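Local coordinates for RahU protein (Pseudomonas aeruginosa PAO1, PDB 6ZC2) that interacts with the membrane lipid ceramide phosphorylethanolamine as a bacterial member of the aegerolysin family, and probably binds glycolipids, at residues 23-28 and 46-51; 73-78 and 85-90; 3-8 and 92-97. All coordinates share one frame; numbering follows the deposited sequence. Where two conformers were deposited one is given.

Interaction 1: residues 23-28 and 46-51. With EDO (1,2-ethanediol), chain H; EDO (1,2-ethanediol), chain I.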
loop_
_atom_site.group_PDB
_atom_site.type_symbol
_atom_site.label_atom_id
_atom_site.label_comp_id
_atom_site.label_asym_id
_atom_site.label_seq_id
_atom_site.Cartn_x
_atom_site.Cartn_y
_atom_site.Cartn_z
ATOM N N ARG A 23 5.426 8.478 -1.546
ATOM C CA ARG A 23 6.690 8.642 -2.256
ATOM C C ARG A 23 7.401 7.297 -2.351
ATOM O O ARG A 23 7.110 6.363 -1.600
ATOM C CB ARG A 23 7.629 9.653 -1.552
ATOM C CG ARG A 23 7.012 11.026 -1.264
ATOM C CD ARG A 23 6.744 11.837 -2.540
ATOM N NE ARG A 23 6.066 13.091 -2.217
ATOM C CZ ARG A 23 4.771 13.359 -2.418
ATOM N NH1 ARG A 23 3.941 12.495 -3.014
ATOM N NH2 ARG A 23 4.304 14.534 -2.024
ATOM N N ASN A 24 8.369 7.214 -3.268
ATOM C CA ASN A 24 9.331 6.113 -3.270
ATOM C C ASN A 24 8.661 4.757 -3.493
ATOM O O ASN A 24 9.076 3.742 -2.930
ATOM C CB ASN A 24 10.160 6.101 -1.986
ATOM C CG ASN A 24 10.802 7.441 -1.691
ATOM O OD1 ASN A 24 11.018 8.258 -2.590
ATOM N ND2 ASN A 24 11.135 7.669 -0.425
ATOM N N ALA A 25 7.622 4.730 -4.319
ATOM C CA ALA A 25 6.946 3.470 -4.603
ATOM C C ALA A 25 7.852 2.577 -5.442
ATOM O O ALA A 25 8.569 3.053 -6.324
ATOM C CB ALA A 25 5.630 3.730 -5.334
ATOM N N THR A 26 7.845 1.279 -5.144
ATOM C CA THR A 26 8.682 0.324 -5.859
ATOM C C THR A 26 7.948 -1.003 -5.959
ATOM O O THR A 26 7.125 -1.347 -5.104
ATOM C CB THR A 26 10.047 0.070 -5.189
ATOM O OG1 THR A 26 9.850 -0.548 -3.912
ATOM C CG2 THR A 26 10.868 1.353 -5.028
ATOM N N LEU A 27 8.251 -1.744 -7.025
ATOM C CA LEU A 27 7.700 -3.073 -7.242
ATOM C C LEU A 27 8.830 -4.032 -7.561
ATOM O O LEU A 27 9.640 -3.766 -8.454
ATOM C CB LEU A 27 6.725 -3.092 -8.416
ATOM C CG LEU A 27 5.427 -2.326 -8.202
ATOM C CD1 LEU A 27 4.705 -2.184 -9.520
ATOM C CD2 LEU A 27 4.544 -3.014 -7.156
ATOM N N GLN A 28 8.879 -5.147 -6.836
ATOM C CA GLN A 28 9.715 -6.264 -7.249
ATOM C C GLN A 28 8.995 -7.147 -8.259
ATOM O O GLN A 28 9.639 -7.712 -9.148
ATOM C CB GLN A 28 10.113 -7.091 -6.027
ATOM C CG GLN A 28 11.057 -6.388 -5.054
ATOM C CD GLN A 28 10.372 -5.321 -4.209
ATOM O OE1 GLN A 28 9.384 -5.591 -3.522
ATOM N NE2 GLN A 28 10.909 -4.106 -4.241
ATOM N N GLU A 46 3.774 7.980 -11.017
ATOM C CA GLU A 46 2.496 8.589 -10.661
ATOM C C GLU A 46 2.077 8.221 -9.242
ATOM O O GLU A 46 1.615 9.086 -8.489
ATOM C CB GLU A 46 1.404 8.229 -11.672
ATOM C CG GLU A 46 0.051 8.832 -11.283
ATOM C CD GLU A 46 -1.017 8.756 -12.365
ATOM O OE1 GLU A 46 -0.712 8.433 -13.537
ATOM O OE2 GLU A 46 -2.188 9.030 -12.028
ATOM N N VAL A 47 2.232 6.949 -8.853
ATOM C CA VAL A 47 1.935 6.573 -7.471
ATOM C C VAL A 47 2.769 7.410 -6.509
ATOM O O VAL A 47 2.272 7.892 -5.480
ATOM C CB VAL A 47 2.163 5.066 -7.258
ATOM C CG1 VAL A 47 1.949 4.700 -5.786
ATOM C CG2 VAL A 47 1.238 4.255 -8.161
ATOM N N SER A 48 4.052 7.616 -6.846
ATOM C CA SER A 48 5.021 8.355 -6.030
ATOM C C SER A 48 4.820 9.874 -6.060
ATOM O O SER A 48 5.669 10.612 -5.511
ATOM C CB SER A 48 6.446 8.015 -6.469
ATOM O OG SER A 48 6.714 6.626 -6.348
ATOM N N SER A 49 3.745 10.334 -6.698
ATOM C CA SER A 49 3.379 11.741 -6.734
ATOM C C SER A 49 2.073 12.023 -6.001
ATOM O O SER A 49 1.651 13.186 -5.935
ATOM C CB SER A 49 3.278 12.221 -8.188
ATOM O OG SER A 49 4.486 11.967 -8.894
ATOM N N MET A 50 1.416 10.994 -5.460
ATOM C CA MET A 50 0.112 11.161 -4.826
ATOM C C MET A 50 0.220 11.920 -3.503
ATOM O O MET A 50 1.127 11.675 -2.702
ATOM C CB MET A 50 -0.511 9.793 -4.528
ATOM C CG MET A 50 -0.837 8.951 -5.737
ATOM S SD MET A 50 -1.334 7.262 -5.307
ATOM C CE MET A 50 -2.932 7.539 -4.561
ATOM N N ASN A 51 -0.737 12.826 -3.265
ATOM C CA ASN A 51 -0.943 13.463 -1.967
ATOM C C ASN A 51 -2.352 13.107 -1.506
ATOM O O ASN A 51 -3.323 13.361 -2.230
ATOM C CB ASN A 51 -0.813 14.987 -2.070
ATOM C CG ASN A 51 0.631 15.463 -2.119
ATOM O OD1 ASN A 51 1.564 14.676 -2.137
ATOM N ND2 ASN A 51 0.811 16.771 -2.109
HETATM C C1 EDO H . -3.168 12.299 -5.270
HETATM O O1 EDO H . -2.465 13.524 -5.537
HETATM C C2 EDO H . -3.518 11.617 -6.585
HETATM O O2 EDO H . -4.825 12.023 -7.004
HETATM C C1 EDO I . -4.331 8.056 -9.517
HETATM O O1 EDO I . -5.074 7.217 -8.629
HETATM C C2 EDO I . -3.214 8.743 -8.740
HETATM O O2 EDO I . -2.734 9.862 -9.494
HETATM O O HOH W 1 9.800 5.703 -6.843
#
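Arg23 and Ser48 bring the two backbones within 4.1 Å, CA to CA, where strand 19-27 runs past the type I turn from Val47 to Met50 that ends the short helix 44-47. One anchor is the Ser48 hydroxyl. Its chi1 of -59° sets OG beside its own backbone N, and OG accepts the amide of Ala25 at 2.9 Å (Ala25 N to Ser48 OG). The same OG is bonded to Thr44 O one helical turn back, and a water bridges it to Ala25 O. Next to this polar grip, Ala25 CB packs on Val47 CG1 at 3.8 Å, and Phe32 touches both side chains, so the apolar side of the contact runs into the interior. Arg23 starts out away from the turn; a bend at chi2 (-69°) brings Arg23 CD back to 3.4 Å from Ser48 O, and the guanidinium beyond it reaches Met50 and Asn51. Arg23 NH2 gives a fairly straight bond of 2.7 Å to Asn51 OD1, on an amide lone pair and in the guanidinium plane, the two flat groups being nearly coplanar. Arg23 NH1 meets Met50 O at 2.9 Å from above that carbonyl's plane, and reaches Asn51 OD1 only weakly. Two ethanediols, probably from the crystallisation liquor, sit on Asn51 N and Glu46 OE2. Met50 O and Asn51 OD1 lie just 3.1 Å apart, two acceptors that would repel; the positive charge of Arg23, whose NH1 faces both, probably offsets this and ties the turn's outgoing end, where edge strand 51-53 begins, to strand 19-27.

Interaction 2: residues 73-78 and 85-90. With EDO (1,2-ethanediol), chain F.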
loop_
_atom_site.group_PDB
_atom_site.type_symbol
_atom_site.label_atom_id
_atom_site.label_comp_id
_atom_site.label_asym_id
_atom_site.label_seq_id
_atom_site.Cartn_x
_atom_site.Cartn_y
_atom_site.Cartn_z
ATOM N N GLN A 73 4.548 -7.794 -5.332
ATOM C CA GLN A 73 5.393 -7.532 -4.172
ATOM C C GLN A 73 6.014 -6.155 -4.352
ATOM O O GLN A 73 6.591 -5.877 -5.409
ATOM C CB GLN A 73 6.496 -8.590 -4.062
ATOM C CG GLN A 73 7.419 -8.379 -2.877
ATOM C CD GLN A 73 8.476 -9.452 -2.768
ATOM O OE1 GLN A 73 8.873 -10.047 -3.769
ATOM N NE2 GLN A 73 8.928 -9.720 -1.548
ATOM N N GLY A 74 5.898 -5.303 -3.337
ATOM C CA GLY A 74 6.415 -3.952 -3.466
ATOM C C GLY A 74 6.250 -3.163 -2.185
ATOM O O GLY A 74 5.976 -3.722 -1.119
ATOM N N SER A 75 6.427 -1.845 -2.303
ATOM C CA SER A 75 6.339 -0.959 -1.146
ATOM C C SER A 75 6.079 0.475 -1.588
ATOM O O SER A 75 6.259 0.829 -2.758
ATOM C CB SER A 75 7.621 -1.000 -0.313
ATOM O OG SER A 75 8.704 -0.450 -1.034
ATOM N N PHE A 76 5.667 1.301 -0.624
ATOM C CA PHE A 76 5.644 2.751 -0.786
ATOM C C PHE A 76 5.908 3.405 0.567
ATOM O O PHE A 76 5.637 2.818 1.621
ATOM C CB PHE A 76 4.345 3.290 -1.430
ATOM C CG PHE A 76 3.087 2.984 -0.651
ATOM C CD1 PHE A 76 2.655 3.817 0.381
ATOM C CD2 PHE A 76 2.321 1.867 -0.970
ATOM C CE1 PHE A 76 1.491 3.524 1.094
ATOM C CE2 PHE A 76 1.166 1.571 -0.264
ATOM C CZ PHE A 76 0.747 2.400 0.766
ATOM N N ASP A 77 6.442 4.626 0.534
ATOM C CA ASP A 77 6.690 5.404 1.741
ATOM C C ASP A 77 5.587 6.444 1.939
ATOM O O ASP A 77 4.972 6.925 0.979
ATOM C CB ASP A 77 8.050 6.118 1.690
ATOM C CG ASP A 77 9.230 5.170 1.766
ATOM O OD1 ASP A 77 9.028 3.965 2.037
ATOM O OD2 ASP A 77 10.364 5.642 1.527
ATOM N N CYS A 78 5.357 6.795 3.207
ATOM C CA CYS A 78 4.439 7.858 3.598
ATOM C C CYS A 78 5.235 8.978 4.255
ATOM O O CYS A 78 6.049 8.716 5.153
ATOM C CB CYS A 78 3.394 7.322 4.590
ATOM S SG CYS A 78 2.314 6.048 3.900
ATOM N N MET A 85 7.255 9.223 7.616
ATOM C CA MET A 85 6.359 8.574 8.570
ATOM C C MET A 85 6.608 7.074 8.667
ATOM O O MET A 85 6.541 6.512 9.766
ATOM C CB MET A 85 4.897 8.824 8.187
ATOM C CG MET A 85 4.509 10.292 8.147
ATOM S SD MET A 85 2.967 10.586 7.264
ATOM C CE MET A 85 1.955 9.306 8.011
ATOM N N GLY A 86 6.872 6.420 7.541
ATOM C CA GLY A 86 7.118 4.992 7.525
ATOM C C GLY A 86 6.926 4.419 6.132
ATOM O O GLY A 86 6.770 5.151 5.152
ATOM N N THR A 87 6.945 3.083 6.072
ATOM C CA THR A 87 6.921 2.335 4.815
ATOM C C THR A 87 5.875 1.230 4.887
ATOM O O THR A 87 5.864 0.452 5.849
ATOM C CB THR A 87 8.292 1.699 4.536
ATOM O OG1 THR A 87 9.284 2.727 4.448
ATOM C CG2 THR A 87 8.270 0.872 3.245
ATOM N N PHE A 88 5.013 1.150 3.869
ATOM C CA PHE A 88 4.084 0.034 3.711
ATOM C C PHE A 88 4.638 -0.939 2.670
ATOM O O PHE A 88 5.008 -0.516 1.571
ATOM C CB PHE A 88 2.695 0.517 3.273
ATOM C CG PHE A 88 1.672 -0.583 3.267
ATOM C CD1 PHE A 88 0.967 -0.905 4.414
ATOM C CD2 PHE A 88 1.458 -1.345 2.127
ATOM C CE1 PHE A 88 0.052 -1.944 4.423
ATOM C CE2 PHE A 88 0.552 -2.393 2.136
ATOM C CZ PHE A 88 -0.148 -2.694 3.283
ATOM N N SER A 89 4.681 -2.234 3.005
ATOM C CA SER A 89 5.227 -3.266 2.130
ATOM C C SER A 89 4.282 -4.460 2.096
ATOM O O SER A 89 3.540 -4.702 3.048
ATOM C CB SER A 89 6.600 -3.758 2.625
ATOM O OG SER A 89 7.572 -2.732 2.579
ATOM N N TRP A 90 4.337 -5.234 1.004
ATOM C CA TRP A 90 3.483 -6.416 0.871
ATOM C C TRP A 90 4.143 -7.454 -0.031
ATOM O O TRP A 90 5.018 -7.142 -0.849
ATOM C CB TRP A 90 2.088 -6.074 0.301
ATOM C CG TRP A 90 2.164 -5.618 -1.135
ATOM C CD1 TRP A 90 2.059 -6.396 -2.260
ATOM C CD2 TRP A 90 2.433 -4.285 -1.595
ATOM N NE1 TRP A 90 2.235 -5.625 -3.385
ATOM C CE2 TRP A 90 2.469 -4.330 -3.004
ATOM C CE3 TRP A 90 2.645 -3.059 -0.949
ATOM C CZ2 TRP A 90 2.699 -3.196 -3.779
ATOM C CZ3 TRP A 90 2.879 -1.938 -1.720
ATOM C CH2 TRP A 90 2.909 -2.014 -3.119
HETATM C C1 EDO F . 10.396 3.017 8.221
HETATM O O1 EDO F . 11.354 4.085 8.183
HETATM C C2 EDO F . 10.988 1.783 7.553
HETATM O O2 EDO F . 11.423 2.119 6.230
HETATM O O HOH W 2 7.832 -8.143 0.889
#
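The Trp90 indole lies with one face over the backbone of Gly74: Gly74 O sits above its rim, and Gly74 CA makes a CH-pi contact 4.0 Å from the centroid of the six-membered ring. Glycine, having no side chain, leaves its backbone directly against the indole, whose NE1 is hydrogen-bonded to Thr72 OG1. At the indole's edge comes Phe76 CD2, 3.9 Å from Trp90 CZ3, the two side chains crossing at about a right angle. Phe76 in turn receives Phe88 CB over one face, toward the rim; the Phe88 ring, turned 25° from it, is slid so far aside that the two barely overlap. The strands pair antiparallel, with Phe76 N to Phe88 O and Phe88 N to Phe76 O both 2.9 Å. At the far end Met85 and Gly86 both face Cys78, a classic beta bulge, with Cys78 O taking Met85 N at 2.8 Å and Gly86 N only weakly. On the face that carries Ser75, Asp77, Thr87 and Ser89, Thr87 OG1 donates to Asp77 OD1 (2.7 Å) from above the carboxylate plane. The hairpin 72-80/83-92 lies in the five-stranded antiparallel sheet, with strand 19-27 beside 72-80 and 101-106 beside 83-92; its aromatic face packs on Ile7 and Val9 of strand 6-13 and on Leu130 of strand 126-134, both in the opposing sheet.

Interaction 3: residues 3-8 and 92-97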
loop_
_atom_site.group_PDB
_atom_site.type_symbol
_atom_site.label_atom_id
_atom_site.label_comp_id
_atom_site.label_asym_id
_atom_site.label_seq_id
_atom_site.Cartn_x
_atom_site.Cartn_y
_atom_site.Cartn_z
ATOM N N TYR A 3 -3.576 -11.666 -12.609
ATOM C CA TYR A 3 -4.485 -10.690 -12.023
ATOM C C TYR A 3 -5.090 -11.177 -10.704
ATOM O O TYR A 3 -5.486 -10.350 -9.875
ATOM C CB TYR A 3 -5.593 -10.360 -13.029
ATOM C CG TYR A 3 -5.231 -9.326 -14.090
ATOM C CD1 TYR A 3 -3.945 -8.789 -14.186
ATOM C CD2 TYR A 3 -6.193 -8.883 -14.994
ATOM C CE1 TYR A 3 -3.636 -7.838 -15.154
ATOM C CE2 TYR A 3 -5.896 -7.926 -15.959
ATOM C CZ TYR A 3 -4.615 -7.408 -16.033
ATOM O OH TYR A 3 -4.298 -6.455 -16.983
ATOM N N ALA A 4 -5.162 -12.495 -10.488
ATOM C CA ALA A 4 -5.783 -13.031 -9.278
ATOM C C ALA A 4 -4.981 -12.739 -8.015
ATOM O O ALA A 4 -5.533 -12.826 -6.911
ATOM C CB ALA A 4 -6.027 -14.535 -9.423
ATOM N N GLU A 5 -3.695 -12.415 -8.140
ATOM C CA GLU A 5 -2.897 -11.965 -7.003
ATOM C C GLU A 5 -2.954 -10.441 -6.980
ATOM O O GLU A 5 -2.433 -9.789 -7.889
ATOM C CB GLU A 5 -1.458 -12.459 -7.141
ATOM C CG GLU A 5 -1.312 -13.982 -7.057
ATOM C CD GLU A 5 -1.627 -14.691 -8.367
ATOM O OE1 GLU A 5 -1.205 -14.180 -9.426
ATOM O OE2 GLU A 5 -2.284 -15.757 -8.336
ATOM N N TRP A 6 -3.604 -9.872 -5.963
ATOM C CA TRP A 6 -3.769 -8.425 -5.900
ATOM C C TRP A 6 -3.917 -7.961 -4.456
ATOM O O TRP A 6 -4.345 -8.717 -3.573
ATOM C CB TRP A 6 -4.961 -7.943 -6.748
ATOM C CG TRP A 6 -6.319 -8.403 -6.246
ATOM C CD1 TRP A 6 -6.918 -9.611 -6.495
ATOM C CD2 TRP A 6 -7.241 -7.666 -5.421
ATOM N NE1 TRP A 6 -8.142 -9.673 -5.877
ATOM C CE2 TRP A 6 -8.363 -8.498 -5.208
ATOM C CE3 TRP A 6 -7.226 -6.392 -4.842
ATOM C CZ2 TRP A 6 -9.462 -8.093 -4.449
ATOM C CZ3 TRP A 6 -8.319 -5.994 -4.080
ATOM C CH2 TRP A 6 -9.425 -6.842 -3.896
ATOM N N ILE A 7 -3.558 -6.687 -4.244
ATOM C CA ILE A 7 -3.761 -5.956 -2.999
ATOM C C ILE A 7 -4.293 -4.575 -3.366
ATOM O O ILE A 7 -3.952 -4.018 -4.413
ATOM C CB ILE A 7 -2.439 -5.841 -2.188
ATOM C CG1 ILE A 7 -2.677 -5.209 -0.803
ATOM C CG2 ILE A 7 -1.384 -5.051 -2.976
ATOM C CD1 ILE A 7 -1.442 -5.160 0.081
ATOM N N ALA A 8 -5.139 -4.015 -2.503
ATOM C CA ALA A 8 -5.561 -2.625 -2.637
ATOM C C ALA A 8 -5.509 -2.005 -1.249
ATOM O O ALA A 8 -6.178 -2.488 -0.331
ATOM C CB ALA A 8 -6.963 -2.519 -3.251
ATOM N N ASP A 92 2.490 -10.953 -2.149
ATOM C CA ASP A 92 1.357 -11.812 -2.504
ATOM C C ASP A 92 1.856 -12.760 -3.588
ATOM O O ASP A 92 1.741 -12.460 -4.786
ATOM C CB ASP A 92 0.196 -10.948 -3.008
ATOM C CG ASP A 92 -1.066 -11.744 -3.325
ATOM O OD1 ASP A 92 -1.039 -12.996 -3.279
ATOM O OD2 ASP A 92 -2.093 -11.093 -3.628
ATOM N N PRO A 93 2.414 -13.913 -3.211
ATOM C CA PRO A 93 2.999 -14.817 -4.212
ATOM C C PRO A 93 1.948 -15.561 -5.025
ATOM O O PRO A 93 0.793 -15.724 -4.624
ATOM C CB PRO A 93 3.826 -15.805 -3.374
ATOM C CG PRO A 93 3.955 -15.172 -2.018
ATOM C CD PRO A 93 2.711 -14.358 -1.838
ATOM N N TRP A 94 2.389 -16.036 -6.193
ATOM C CA TRP A 94 1.530 -16.826 -7.070
ATOM C C TRP A 94 1.522 -18.301 -6.682
ATOM O O TRP A 94 0.468 -18.947 -6.715
ATOM C CB TRP A 94 1.991 -16.678 -8.522
ATOM C CG TRP A 94 1.299 -17.605 -9.483
ATOM C CD1 TRP A 94 0.110 -17.387 -10.122
ATOM C CD2 TRP A 94 1.758 -18.892 -9.921
ATOM N NE1 TRP A 94 -0.200 -18.460 -10.925
ATOM C CE2 TRP A 94 0.794 -19.396 -10.820
ATOM C CE3 TRP A 94 2.886 -19.670 -9.639
ATOM C CZ2 TRP A 94 0.925 -20.639 -11.437
ATOM C CZ3 TRP A 94 3.015 -20.906 -10.255
ATOM C CH2 TRP A 94 2.039 -21.376 -11.143
ATOM N N LYS A 95 2.682 -18.848 -6.328
ATOM C CA LYS A 95 2.785 -20.271 -6.038
ATOM C C LYS A 95 1.982 -20.631 -4.792
ATOM O O LYS A 95 1.829 -19.829 -3.868
ATOM C CB LYS A 95 4.252 -20.670 -5.849
ATOM C CG LYS A 95 4.801 -20.434 -4.446
ATOM C CD LYS A 95 6.315 -20.589 -4.398
ATOM C CE LYS A 95 6.748 -21.981 -4.830
ATOM N NZ LYS A 95 7.639 -22.633 -3.826
ATOM N N SER A 96 1.459 -21.853 -4.779
ATOM C CA SER A 96 0.671 -22.306 -3.647
ATOM C C SER A 96 1.582 -22.691 -2.484
ATOM O O SER A 96 2.793 -22.871 -2.638
ATOM C CB SER A 96 -0.198 -23.499 -4.043
ATOM O OG SER A 96 0.589 -24.662 -4.237
ATOM N N GLY A 97 0.978 -22.811 -1.304
ATOM C CA GLY A 97 1.702 -23.244 -0.126
ATOM C C GLY A 97 2.488 -22.169 0.588
ATOM O O GLY A 97 3.337 -22.501 1.423
HETATM O O HOH W 3 -2.019 -17.892 -6.674
#
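Two torsions set up the contact of Glu5 with Asp92 and Trp94: chi1 of Asp92, -176°, puts CG anti to its backbone N and sends it toward Glu5 and Trp6, while chi2 of Glu5, 81°, turns CD toward Trp94. The contact joins the two sheets of the aegerolysin beta sandwich at one end, where the loop after strand 83-92 passes the N-terminal segment. Asp92 OD2 lies 3.0 Å from Trp6 N, and a firm partner for it is Ile125 N, so this buried oxygen sits among the backbones of the entry to strand 6-13 and the loop leading into strand 126-134. Asp92 OD2 is also 3.3 Å from Trp6 O, another acceptor, a closeness that the Ile125 N-H could help to offset. Glu5 crosses Asp92 at about a right angle; Glu5 CB is 3.8 Å from Asp92 OD2, while Glu5 CG rests against Pro93 O. The two carboxylate ends then diverge, their charged oxygens staying apart. Glu5 OE1 is bonded to Ala2 N, which holds the carboxylate toward the chain start. Trp94 CD1 comes 3.4 Å from Glu5 OE2; the carboxylate is turned 83° from the indole, with OE1 at the ring's edge. A Tris molecule bound in the crystal lies close to the Asp92 side chain. Beyond the direct contacts, a single water spans the gap, donating to Glu5 OE2 and to Trp94 O, each 2.7 Å away.

Overall arrangement
Interactions 1 and 2 share one sheet: strands 19-27 and 72-80 are neighbours in it, joined by backbone bonds such as Arg23 O to Asp77 N, while Leu27 packs on Trp90. Interaction 2 is the most central, an aromatic face turned into the sandwich and a polar one turned out. Interaction 1 lies at the sheet's margin, where a turn is held mainly by arginine and serine bonds. Interaction 3 is the outermost, about 17 Å from interaction 2 between centres, and is made of carboxylates, a bridging water and loop backbone; Ile7 nonetheless connects it to the core by touching Phe88 and Trp90. Interactions 1 and 3 do not touch.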